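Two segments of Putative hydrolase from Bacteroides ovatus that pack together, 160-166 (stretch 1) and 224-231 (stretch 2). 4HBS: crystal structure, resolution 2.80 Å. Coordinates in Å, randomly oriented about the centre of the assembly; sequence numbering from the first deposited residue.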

# COMPACT_ATOMS: atom_id res chain seq x y z
N ALA A 160 5.54 -5.56 1.85
CA ALA A 160 4.46 -5.30 2.79
C ALA A 160 3.14 -5.90 2.42
O ALA A 160 2.73 -5.85 1.27
N GLY A 161 2.48 -6.47 3.42
CA GLY A 161 1.11 -6.93 3.36
C GLY A 161 0.39 -5.97 4.28
O GLY A 161 1.02 -5.03 4.78
N ASP A 162 -0.89 -6.16 4.51
CA ASP A 162 -1.60 -5.25 5.41
C ASP A 162 -1.35 -5.69 6.88
O ASP A 162 -0.83 -6.79 7.11
N ALA A 163 -1.66 -4.82 7.85
CA ALA A 163 -1.44 -5.13 9.26
C ALA A 163 -2.62 -4.70 10.10
O ALA A 163 -3.36 -3.78 9.71
N THR A 164 -2.80 -5.37 11.26
CA THR A 164 -3.89 -5.11 12.21
C THR A 164 -3.33 -5.04 13.61
O THR A 164 -2.21 -5.50 13.85
N ILE A 165 -4.13 -4.50 14.54
CA ILE A 165 -3.79 -4.43 15.96
C ILE A 165 -4.56 -5.52 16.69
O ILE A 165 -5.77 -5.68 16.49
N TYR A 166 -3.85 -6.30 17.50
CA TYR A 166 -4.42 -7.36 18.31
C TYR A 166 -3.62 -7.44 19.61
O TYR A 166 -2.39 -7.59 19.54
N TYR A 224 -3.27 -13.70 -0.06
CA TYR A 224 -4.40 -13.38 0.83
C TYR A 224 -3.89 -12.55 1.98
O TYR A 224 -2.94 -12.97 2.66
N GLY A 225 -4.44 -11.35 2.15
CA GLY A 225 -4.04 -10.43 3.20
C GLY A 225 -3.20 -9.24 2.74
O GLY A 225 -2.84 -8.41 3.58
N ASP A 226 -2.90 -9.12 1.41
CA ASP A 226 -2.17 -7.96 0.88
C ASP A 226 -2.93 -6.67 1.27
O ASP A 226 -2.31 -5.64 1.54
N THR A 227 -4.28 -6.76 1.29
CA THR A 227 -5.20 -5.77 1.82
C THR A 227 -6.08 -6.54 2.81
O THR A 227 -6.16 -7.77 2.74
N MSE A 228 -6.70 -5.82 3.75
CA MSE A 228 -7.51 -6.41 4.79
C MSE A 228 -8.72 -5.58 5.13
O MSE A 228 -8.79 -4.40 4.77
N TRP A 229 -9.64 -6.18 5.89
CA TRP A 229 -10.80 -5.48 6.43
C TRP A 229 -11.22 -6.14 7.75
O TRP A 229 -11.71 -7.27 7.74
N GLU A 230 -11.02 -5.45 8.88
CA GLU A 230 -11.43 -5.95 10.19
C GLU A 230 -12.92 -5.61 10.35
O GLU A 230 -13.25 -4.44 10.49
N ASP A 231 -13.80 -6.62 10.22
CA ASP A 231 -15.26 -6.44 10.25
C ASP A 231 -15.86 -6.56 11.66
O ASP A 231 -15.29 -7.21 12.52

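Packing of stretch 2 (224-231) against stretch 1 (160-166) in the putative hydrolase from Bacteroides ovatus. The strands 160-165 and 227-230 run nearly parallel, their N-to-C directions 14° apart and their axes 6.1 Å apart at closest approach; together the two stretches bury 351 Å². The backbones are nearest at Asp226 and diverge from there, from 4.2 Å between Gly161 CA and Asp226 CA to 7.9 Å between Thr164 CA and Glu230 CA, and side chains occupy the space between them.

Tyr224 (chi1 m) lies out of reach of stretch 1. Gly225 contributes its backbone: Asp162 N donates a hydrogen bond to Gly225 O (3.1 Å, 163°), the one backbone-to-backbone hydrogen bond between the stretches. At phi/psi of 106/0 a CB on Gly225 would be jammed against the carbonyl O of Tyr224, which by itself calls for glycine. Asp226 turns its CA-to-CB bond away (chi1 m), and its OD1 is hydrogen-bonded elsewhere in the structure; its main chain makes the contact, with Asp226 O 3.9 Å from Gly161 C. Asp226 O also comes within 3.3 Å of Asp162 N, but the angle is too poor for a hydrogen bond. Thr227 (chi1 p) likewise points away, with OG1 satisfied elsewhere.

Met228, present as selenomethionine, points toward stretch 1 and, with Asp162, has the largest area covered, 81 Å² each. Asp162 (chi1 t) also points toward its partner stretch. Its OD2 accepts a weak hydrogen bond from Met228 N (3.0 Å, 122°) and lies 3.5 Å from Met228 CB, while its OD1 accepts a hydrogen bond from Ala163 N within its own stretch (2.9 Å). The carboxylate thus links the two backbones. The Met228 chain, with chi1 at -96° and chi3 at 28° both between wells and chi2 t, carries CE to 3.5 Å from Ala163 C and 3.6 Å from Thr164 CB. Ala163 itself turns its methyl away, so CE meets its main chain.

Trp229 points away on the alternate side of the strand; with chi1 t, its NE1 donates a hydrogen bond to Asp231 OD1 (3.0 Å). Glu230 points back toward stretch 1, its chi1 and chi2 both t, and this extended chain spans the widened gap to place OE1 2.9 Å from Thr164 OG1. Thr164 (chi1 t) points toward stretch 2, meeting both Met228 and Glu230. Asp231 (chi1 t) is out of reach of stretch 1.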

# COMPACT_ATOMS: atom_id res chain seq x y z
CB ALA A 160 4.27 -3.81 2.96
CB ASP A 162 -3.10 -5.20 5.07
CG ASP A 162 -3.81 -3.91 5.40
OD1 ASP A 162 -3.27 -3.12 6.20
OD2 ASP A 162 -4.93 -3.73 4.93
CB ALA A 163 -0.18 -4.43 9.75
CB THR A 164 -4.99 -6.20 12.13
OG1 THR A 164 -6.08 -5.84 12.98
CG2 THR A 164 -4.48 -7.61 12.51
CB ILE A 165 -4.08 -3.02 16.57
CG1 ILE A 165 -3.57 -1.86 15.66
CG2 ILE A 165 -3.48 -2.93 17.97
CD1 ILE A 165 -2.09 -1.76 15.50
CB TYR A 166 -4.41 -8.70 17.55
CG TYR A 166 -5.00 -9.85 18.33
CD1 TYR A 166 -6.37 -9.92 18.58
CD2 TYR A 166 -4.20 -10.87 18.82
CE1 TYR A 166 -6.92 -10.98 19.31
CE2 TYR A 166 -4.73 -11.92 19.57
CZ TYR A 166 -6.09 -11.96 19.83
OH TYR A 166 -6.64 -13.02 20.53
CB TYR A 224 -5.10 -14.63 1.36
CG TYR A 224 -5.92 -15.37 0.34
CD1 TYR A 224 -7.16 -14.88 -0.06
CD2 TYR A 224 -5.51 -16.60 -0.17
CE1 TYR A 224 -7.96 -15.59 -0.96
CE2 TYR A 224 -6.29 -17.31 -1.08
CZ TYR A 224 -7.52 -16.80 -1.48
OH TYR A 224 -8.32 -17.49 -2.35
CB ASP A 226 -1.99 -8.05 -0.64
CG ASP A 226 -0.95 -9.06 -1.11
OD1 ASP A 226 -0.02 -9.37 -0.33
OD2 ASP A 226 -1.07 -9.54 -2.26
CB THR A 227 -6.00 -5.04 0.74
OG1 THR A 227 -6.98 -5.92 0.20
CG2 THR A 227 -5.11 -4.48 -0.35
CB MSE A 228 -6.67 -6.54 6.05
CG MSE A 228 -6.07 -7.88 6.23
SE MSE A 228 -4.64 -7.92 7.54
CE MSE A 228 -5.09 -6.61 8.59
CB TRP A 229 -11.97 -5.44 5.44
CG TRP A 229 -13.22 -4.94 6.09
CD1 TRP A 229 -14.29 -5.68 6.47
CD2 TRP A 229 -13.38 -3.65 6.71
NE1 TRP A 229 -15.15 -4.92 7.22
CE2 TRP A 229 -14.64 -3.66 7.35
CE3 TRP A 229 -12.61 -2.48 6.74
CZ2 TRP A 229 -15.15 -2.53 7.99
CZ3 TRP A 229 -13.13 -1.36 7.37
CH2 TRP A 229 -14.36 -1.41 8.02
CB GLU A 230 -10.54 -5.34 11.30
CG GLU A 230 -10.74 -5.97 12.68
CD GLU A 230 -9.53 -5.93 13.59
OE1 GLU A 230 -8.75 -4.96 13.51
OE2 GLU A 230 -9.35 -6.89 14.38
CB ASP A 231 -15.93 -7.48 9.34
CG ASP A 231 -17.38 -7.19 9.01
OD1 ASP A 231 -17.62 -6.34 8.14
OD2 ASP A 231 -18.26 -7.74 9.69